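Local coordinates for ferripyochelin binding protein (Pyrococcus horikoshii, PDB 1V3W), which belongs to the gamma-class carbonic anhydrases, left-handed beta-helix enzymes that hydrate carbon dioxide to bicarbonate, and binds zinc and calcium, at the interface of chains A and B. Numbering follows the deposited sequence. Chains: chain A/B, ferripyochelin binding protein.

Contacts 1 and 2 are neighbouring patches of one chain A to chain B interface, their C-alpha centres about 7 Å apart. They share A:Arg44 of strand 42-45 and B:Leu162 of helix 146-169. Contact 1 bonds the NH1 edge of the arginine head to A:Asp46, stacks a face on B:Trp38 and brings in B:His166; contact 2 uses the rest of the head on B:Asp60 and B:Tyr159, beside the zinc-binding histidines A:His65 and B:His82. The assembly holds three copies, as in the trimeric gamma-class carbonic anhydrases, whose zinc sites lie between subunits, so the same arginine links subunit packing to the metal site.

Contact 1: the interface of chains A and B. Residues chain A 6, 26, 44, 46; chain B 38, 162, 166.
OD2 of A:Asp46 is gripped by two donors from different chains. NE2 of the B:His166 imidazole gives it a hydrogen bond of 2.7 Å on the anti lone pair, away from the other carboxylate oxygen. NH1 of A:Arg44, in its own chain, reaches the same A:Asp46 OD2 at 2.8 Å on the syn lone pair, close to the guanidinium plane, in a bond that is also a salt bridge. The carboxylate stands almost perpendicular to the imidazole and might favour a protonated B:His166, though A:Arg44 nearby would oppose this; the charge is not seen. This ring is sandwiched: the CD1 methyl of A:Ile6 sits over one face, 3.4 Å from the ring centroid, while CZ3 of B:Trp38 covers the middle of the other. Extension of the A:Ile6 chain, with CG1 trans to the backbone N (chi1 -174°) and CD1 trans in turn, carries that methyl across the interface. The A:Arg44 head lies nearly flat on the B:Trp38 indole, the planes 21° apart; NH1 is 3.9 Å from the centroid of the six-membered ring, and NH2 lies over the five-membered one, both as cation-pi contacts. CD2 of B:Leu162 meets the guanidinium edge 3.6 Å from A:Arg44 NH1; the same CD2 methyl is also 3.6 Å from A:Asp46 OD2, with CD1 a little farther off. Bond, stack and methyl contacts together hold the guanidinium and imidazole in fixed orientations. The patch joins helix 146-169 of chain B to the beta-helix of chain A, and would thereby stabilise the trimer around its intersubunit metal sites.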
ATOM      1  N   ILE A   6      14.800  16.462   8.925  1.00 11.25           N
ATOM      2  CA  ILE A   6      14.104  17.502   8.194  1.00 13.71           C
ATOM      3  C   ILE A   6      14.088  18.669   9.133  1.00 18.50           C
ATOM      4  O   ILE A   6      13.514  18.650  10.224  1.00 16.47           O
ATOM      5  CB  ILE A   6      12.695  17.139   7.711  1.00 10.51           C
ATOM      6  CG1 ILE A   6      12.183  18.284   6.827  1.00 12.85           C
ATOM      7  CG2 ILE A   6      11.769  16.876   8.872  1.00 13.89           C
ATOM      8  CD1 ILE A   6      10.945  17.953   6.039  1.00 11.19           C
ATOM      9  N   ILE A  26      11.691   9.619   8.272  1.00  6.92           N
ATOM     10  CA  ILE A  26      11.997  11.040   8.152  1.00  6.17           C
ATOM     11  C   ILE A  26      11.626  11.891   9.361  1.00  6.05           C
ATOM     12  O   ILE A  26      10.519  11.802   9.883  1.00  9.33           O
ATOM     13  CB  ILE A  26      11.248  11.652   6.945  1.00  7.25           C
ATOM     14  CG1 ILE A  26      11.589  10.886   5.667  1.00  6.75           C
ATOM     15  CG2 ILE A  26      11.602  13.125   6.795  1.00  9.83           C
ATOM     16  CD1 ILE A  26      10.580  11.106   4.559  1.00  8.68           C
ATOM     17  N   ARG A  44       6.791   9.153   8.181  1.00  7.79           N
ATOM     18  CA  ARG A  44       7.085  10.545   7.870  1.00  6.31           C
ATOM     19  C   ARG A  44       6.777  11.486   9.029  1.00  6.64           C
ATOM     20  O   ARG A  44       5.636  11.888   9.236  1.00  7.81           O
ATOM     21  CB  ARG A  44       6.319  10.955   6.603  1.00  6.90           C
ATOM     22  CG  ARG A  44       6.630  12.358   6.089  1.00  7.17           C
ATOM     23  CD  ARG A  44       6.549  12.432   4.554  1.00  6.75           C
ATOM     24  NE  ARG A  44       5.241  12.057   4.020  1.00  6.65           N
ATOM     25  CZ  ARG A  44       4.216  12.893   3.869  1.00  6.25           C
ATOM     26  NH1 ARG A  44       4.335  14.170   4.212  1.00  7.11           N
ATOM     27  NH2 ARG A  44       3.071  12.452   3.365  1.00  6.57           N
ATOM     28  N   ASP A  46       7.214  14.700   9.598  1.00  6.37           N
ATOM     29  CA  ASP A  46       7.432  16.076   9.158  1.00  5.93           C
ATOM     30  C   ASP A  46       6.445  17.108   9.701  1.00 10.04           C
ATOM     31  O   ASP A  46       6.571  18.300   9.413  1.00 10.29           O
ATOM     32  CB  ASP A  46       7.487  16.147   7.624  1.00  6.54           C
ATOM     33  CG  ASP A  46       6.247  15.575   6.953  1.00  7.32           C
ATOM     34  OD1 ASP A  46       5.294  15.180   7.659  1.00  7.32           O
ATOM     35  OD2 ASP A  46       6.234  15.523   5.703  1.00  7.65           O
TER
ATOM     36  N   TRP B  38       5.363  11.741  -2.822  1.00  7.52           N
ATOM     37  CA  TRP B  38       5.995  11.307  -1.590  1.00  6.24           C
ATOM     38  C   TRP B  38       6.639   9.925  -1.572  1.00  7.17           C
ATOM     39  O   TRP B  38       6.476   9.143  -2.504  1.00  6.69           O
ATOM     40  CB  TRP B  38       4.972  11.513  -0.468  1.00  6.91           C
ATOM     41  CG  TRP B  38       4.567  12.967  -0.430  1.00  6.13           C
ATOM     42  CD1 TRP B  38       3.578  13.570  -1.161  1.00  7.09           C
ATOM     43  CD2 TRP B  38       5.270  14.022   0.242  1.00  7.34           C
ATOM     44  NE1 TRP B  38       3.628  14.937  -0.987  1.00  7.79           N
ATOM     45  CE2 TRP B  38       4.643  15.236  -0.128  1.00  5.08           C
ATOM     46  CE3 TRP B  38       6.349  14.053   1.127  1.00  8.01           C
ATOM     47  CZ2 TRP B  38       5.098  16.477   0.346  1.00  6.71           C
ATOM     48  CZ3 TRP B  38       6.794  15.285   1.594  1.00  7.51           C
ATOM     49  CH2 TRP B  38       6.160  16.481   1.209  1.00  6.80           C
ATOM     50  N   LEU B 162       4.434  21.879   2.646  1.00 11.15           N
ATOM     51  CA  LEU B 162       5.210  20.745   3.131  1.00 12.53           C
ATOM     52  C   LEU B 162       6.264  20.365   2.095  1.00 10.00           C
ATOM     53  O   LEU B 162       7.420  20.111   2.432  1.00 10.62           O
ATOM     54  CB  LEU B 162       4.272  19.564   3.398  1.00 13.28           C
ATOM     55  CG  LEU B 162       4.649  18.551   4.479  1.00 19.07           C
ATOM     56  CD1 LEU B 162       5.003  19.272   5.774  1.00 14.48           C
ATOM     57  CD2 LEU B 162       3.475  17.608   4.699  1.00 15.97           C
ATOM     58  N   HIS B 166      10.443  20.145   2.455  1.00  9.64           N
ATOM     59  CA  HIS B 166      11.273  18.984   2.150  1.00  8.40           C
ATOM     60  C   HIS B 166      12.331  19.329   1.108  1.00  9.68           C
ATOM     61  O   HIS B 166      13.478  18.903   1.216  1.00 11.45           O
ATOM     62  CB  HIS B 166      10.406  17.828   1.642  1.00  7.97           C
ATOM     63  CG  HIS B 166       9.711  17.073   2.731  1.00  8.26           C
ATOM     64  ND1 HIS B 166      10.119  15.824   3.149  1.00  8.40           N
ATOM     65  CD2 HIS B 166       8.640  17.394   3.494  1.00  7.65           C
ATOM     66  CE1 HIS B 166       9.328  15.408   4.120  1.00  8.90           C
ATOM     67  NE2 HIS B 166       8.422  16.342   4.350  1.00  7.84           N
TER

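Contact 2: the interface of chains A and B. Residues chain A 44, 47, 65; chain B 59-60, 82, 159, 162.
A:Arg44 grips the carboxylate of B:Asp60 side-on with two nitrogens. NE donates to B:Asp60 OD1 at 2.9 Å, and NH2 donates to B:Asp60 OD2 at 2.8 Å, the latter bond nearly straight at 171°. Both oxygens offer their syn lone pairs, and the guanidinium and carboxylate are nearly coplanar, 23° apart, so the paired bonds restrict rotation of the head. NH2 of A:Arg44 also donates to the phenolic OH of B:Tyr159 at 3.0 Å, again close to the guanidinium plane. The tyrosine ring is steeply turned from that plane and receives NH2 at its edge. Bends at chi2 and chi3 swing the arginine head toward these acceptors. One guanidinium face is covered by the imidazole of A:His65 from the same chain, whose NE2 lies above the rim. Across the interface, A:His65 and B:His82 meet edge-to-face with planes 60° apart, and NE2 of B:His82 comes within 3.4 Å of A:His65 ND1 without a hydrogen bond between them, consistent with two nitrogens sharing one metal. Both histidines belong to the zinc site, which therefore draws on two subunits. A:His65 CE1 also lies near the B:Tyr159 hydroxyl. In the second shell, B:Asp60 OD2 accepts a further hydrogen bond from B:His82 ND1 at 2.7 Å, a clearly bent bond met on the anti side and somewhat out of the carboxylate plane. This bond leaves NE2 of the imidazole as the likely zinc ligand, and the carboxylate thus couples the arginine to a zinc-binding histidine. Farther out, A:Ile47 CD1 packs loosely on B:Leu162 CD2, the same methyl that borders the arginine. Against one face of the B:His82 ring, the side-chain amide oxygen OE1 of B:Gln59 sits over the ring centre, 3.0 Å from its plane.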
ATOM      1  N   ARG A  44       6.791   9.153   8.181  1.00  7.79           N
ATOM      2  CA  ARG A  44       7.085  10.545   7.870  1.00  6.31           C
ATOM      3  C   ARG A  44       6.777  11.486   9.029  1.00  6.64           C
ATOM      4  O   ARG A  44       5.636  11.888   9.236  1.00  7.81           O
ATOM      5  CB  ARG A  44       6.319  10.955   6.603  1.00  6.90           C
ATOM      6  CG  ARG A  44       6.630  12.358   6.089  1.00  7.17           C
ATOM      7  CD  ARG A  44       6.549  12.432   4.554  1.00  6.75           C
ATOM      8  NE  ARG A  44       5.241  12.057   4.020  1.00  6.65           N
ATOM      9  CZ  ARG A  44       4.216  12.893   3.869  1.00  6.25           C
ATOM     10  NH1 ARG A  44       4.335  14.170   4.212  1.00  7.11           N
ATOM     11  NH2 ARG A  44       3.071  12.452   3.365  1.00  6.57           N
ATOM     12  N   ILE A  47       5.461  16.653  10.470  1.00  8.85           N
ATOM     13  CA  ILE A  47       4.499  17.555  11.094  1.00  8.54           C
ATOM     14  C   ILE A  47       4.605  17.265  12.591  1.00 11.20           C
ATOM     15  O   ILE A  47       5.393  17.906  13.286  1.00 14.56           O
ATOM     16  CB  ILE A  47       3.058  17.318  10.576  1.00  8.25           C
ATOM     17  CG1 ILE A  47       3.010  17.537   9.056  1.00  9.53           C
ATOM     18  CG2 ILE A  47       2.091  18.282  11.261  1.00 10.99           C
ATOM     19  CD1 ILE A  47       1.637  17.332   8.437  1.00 11.50           C
ATOM     20  N   HIS A  65       1.733   8.646   9.324  1.00  6.99           N
ATOM     21  CA  HIS A  65       1.847  10.088   9.215  1.00  7.13           C
ATOM     22  C   HIS A  65       1.029  10.726  10.327  1.00  6.23           C
ATOM     23  O   HIS A  65       0.464  10.026  11.172  1.00  6.70           O
ATOM     24  CB  HIS A  65       1.340  10.559   7.851  1.00  7.57           C
ATOM     25  CG  HIS A  65       1.772  11.947   7.497  1.00  7.33           C
ATOM     26  ND1 HIS A  65       0.943  12.845   6.860  1.00  8.47           N
ATOM     27  CD2 HIS A  65       2.947  12.590   7.690  1.00  8.01           C
ATOM     28  CE1 HIS A  65       1.590  13.984   6.678  1.00  9.21           C
ATOM     29  NE2 HIS A  65       2.807  13.855   7.174  1.00  9.08           N
TER
ATOM     30  N   GLN B  59       0.521  11.028  -2.193  1.00  4.40           N
ATOM     31  CA  GLN B  59       1.132  10.589  -0.950  1.00  6.31           C
ATOM     32  C   GLN B  59       1.862   9.252  -0.891  1.00  6.03           C
ATOM     33  O   GLN B  59       1.918   8.503  -1.868  1.00  5.32           O
ATOM     34  CB  GLN B  59       0.087  10.721   0.161  1.00  7.38           C
ATOM     35  CG  GLN B  59      -0.266  12.196   0.393  1.00  8.58           C
ATOM     36  CD  GLN B  59      -1.446  12.415   1.317  1.00  7.24           C
ATOM     37  OE1 GLN B  59      -1.820  11.538   2.094  1.00  8.54           O
ATOM     38  NE2 GLN B  59      -2.034  13.606   1.244  1.00  8.51           N
ATOM     39  N   ASP B  60       2.446   8.980   0.271  1.00  6.85           N
ATOM     40  CA  ASP B  60       3.244   7.778   0.490  1.00  6.42           C
ATOM     41  C   ASP B  60       2.549   6.474   0.147  1.00  3.78           C
ATOM     42  O   ASP B  60       1.385   6.269   0.478  1.00  5.01           O
ATOM     43  CB  ASP B  60       3.708   7.707   1.950  1.00  6.24           C
ATOM     44  CG  ASP B  60       3.944   9.074   2.556  1.00  7.81           C
ATOM     45  OD1 ASP B  60       5.115   9.482   2.704  1.00  7.19           O
ATOM     46  OD2 ASP B  60       2.944   9.743   2.880  1.00  7.60           O
ATOM     47  N   HIS B  82      -2.495   8.650   1.400  1.00  5.05           N
ATOM     48  CA  HIS B  82      -1.551   7.575   1.633  1.00  6.04           C
ATOM     49  C   HIS B  82      -2.153   6.227   1.266  1.00  5.69           C
ATOM     50  O   HIS B  82      -3.299   5.936   1.614  1.00  6.38           O
ATOM     51  CB  HIS B  82      -1.182   7.489   3.121  1.00  6.83           C
ATOM     52  CG  HIS B  82      -0.843   8.799   3.757  1.00  9.52           C
ATOM     53  ND1 HIS B  82       0.419   9.354   3.703  1.00  8.20           N
ATOM     54  CD2 HIS B  82      -1.597   9.651   4.490  1.00  7.54           C
ATOM     55  CE1 HIS B  82       0.427  10.489   4.379  1.00  7.88           C
ATOM     56  NE2 HIS B  82      -0.784  10.694   4.866  1.00  8.25           N
ATOM     57  N   TYR B 159       0.041  20.713   1.797  1.00  9.40           N
ATOM     58  CA  TYR B 159       1.057  19.931   1.112  1.00  7.09           C
ATOM     59  C   TYR B 159       1.996  20.734   0.238  1.00  7.49           C
ATOM     60  O   TYR B 159       3.167  20.377   0.089  1.00  9.42           O
ATOM     61  CB  TYR B 159       0.411  18.822   0.293  1.00  9.19           C
ATOM     62  CG  TYR B 159       0.406  17.535   1.054  1.00  8.32           C
ATOM     63  CD1 TYR B 159      -0.631  17.223   1.927  1.00 11.17           C
ATOM     64  CD2 TYR B 159       1.502  16.679   0.991  1.00  8.37           C
ATOM     65  CE1 TYR B 159      -0.574  16.086   2.728  1.00 13.00           C
ATOM     66  CE2 TYR B 159       1.575  15.549   1.784  1.00 10.25           C
ATOM     67  CZ  TYR B 159       0.537  15.259   2.650  1.00  9.82           C
ATOM     68  OH  TYR B 159       0.641  14.143   3.443  1.00 13.16           O
ATOM     69  N   LEU B 162       4.434  21.879   2.646  1.00 11.15           N
ATOM     70  CA  LEU B 162       5.210  20.745   3.131  1.00 12.53           C
ATOM     71  C   LEU B 162       6.264  20.365   2.095  1.00 10.00           C
ATOM     72  O   LEU B 162       7.420  20.111   2.432  1.00 10.62           O
ATOM     73  CB  LEU B 162       4.272  19.564   3.398  1.00 13.28           C
ATOM     74  CG  LEU B 162       4.649  18.551   4.479  1.00 19.07           C
ATOM     75  CD1 LEU B 162       5.003  19.272   5.774  1.00 14.48           C
ATOM     76  CD2 LEU B 162       3.475  17.608   4.699  1.00 15.97           C
TER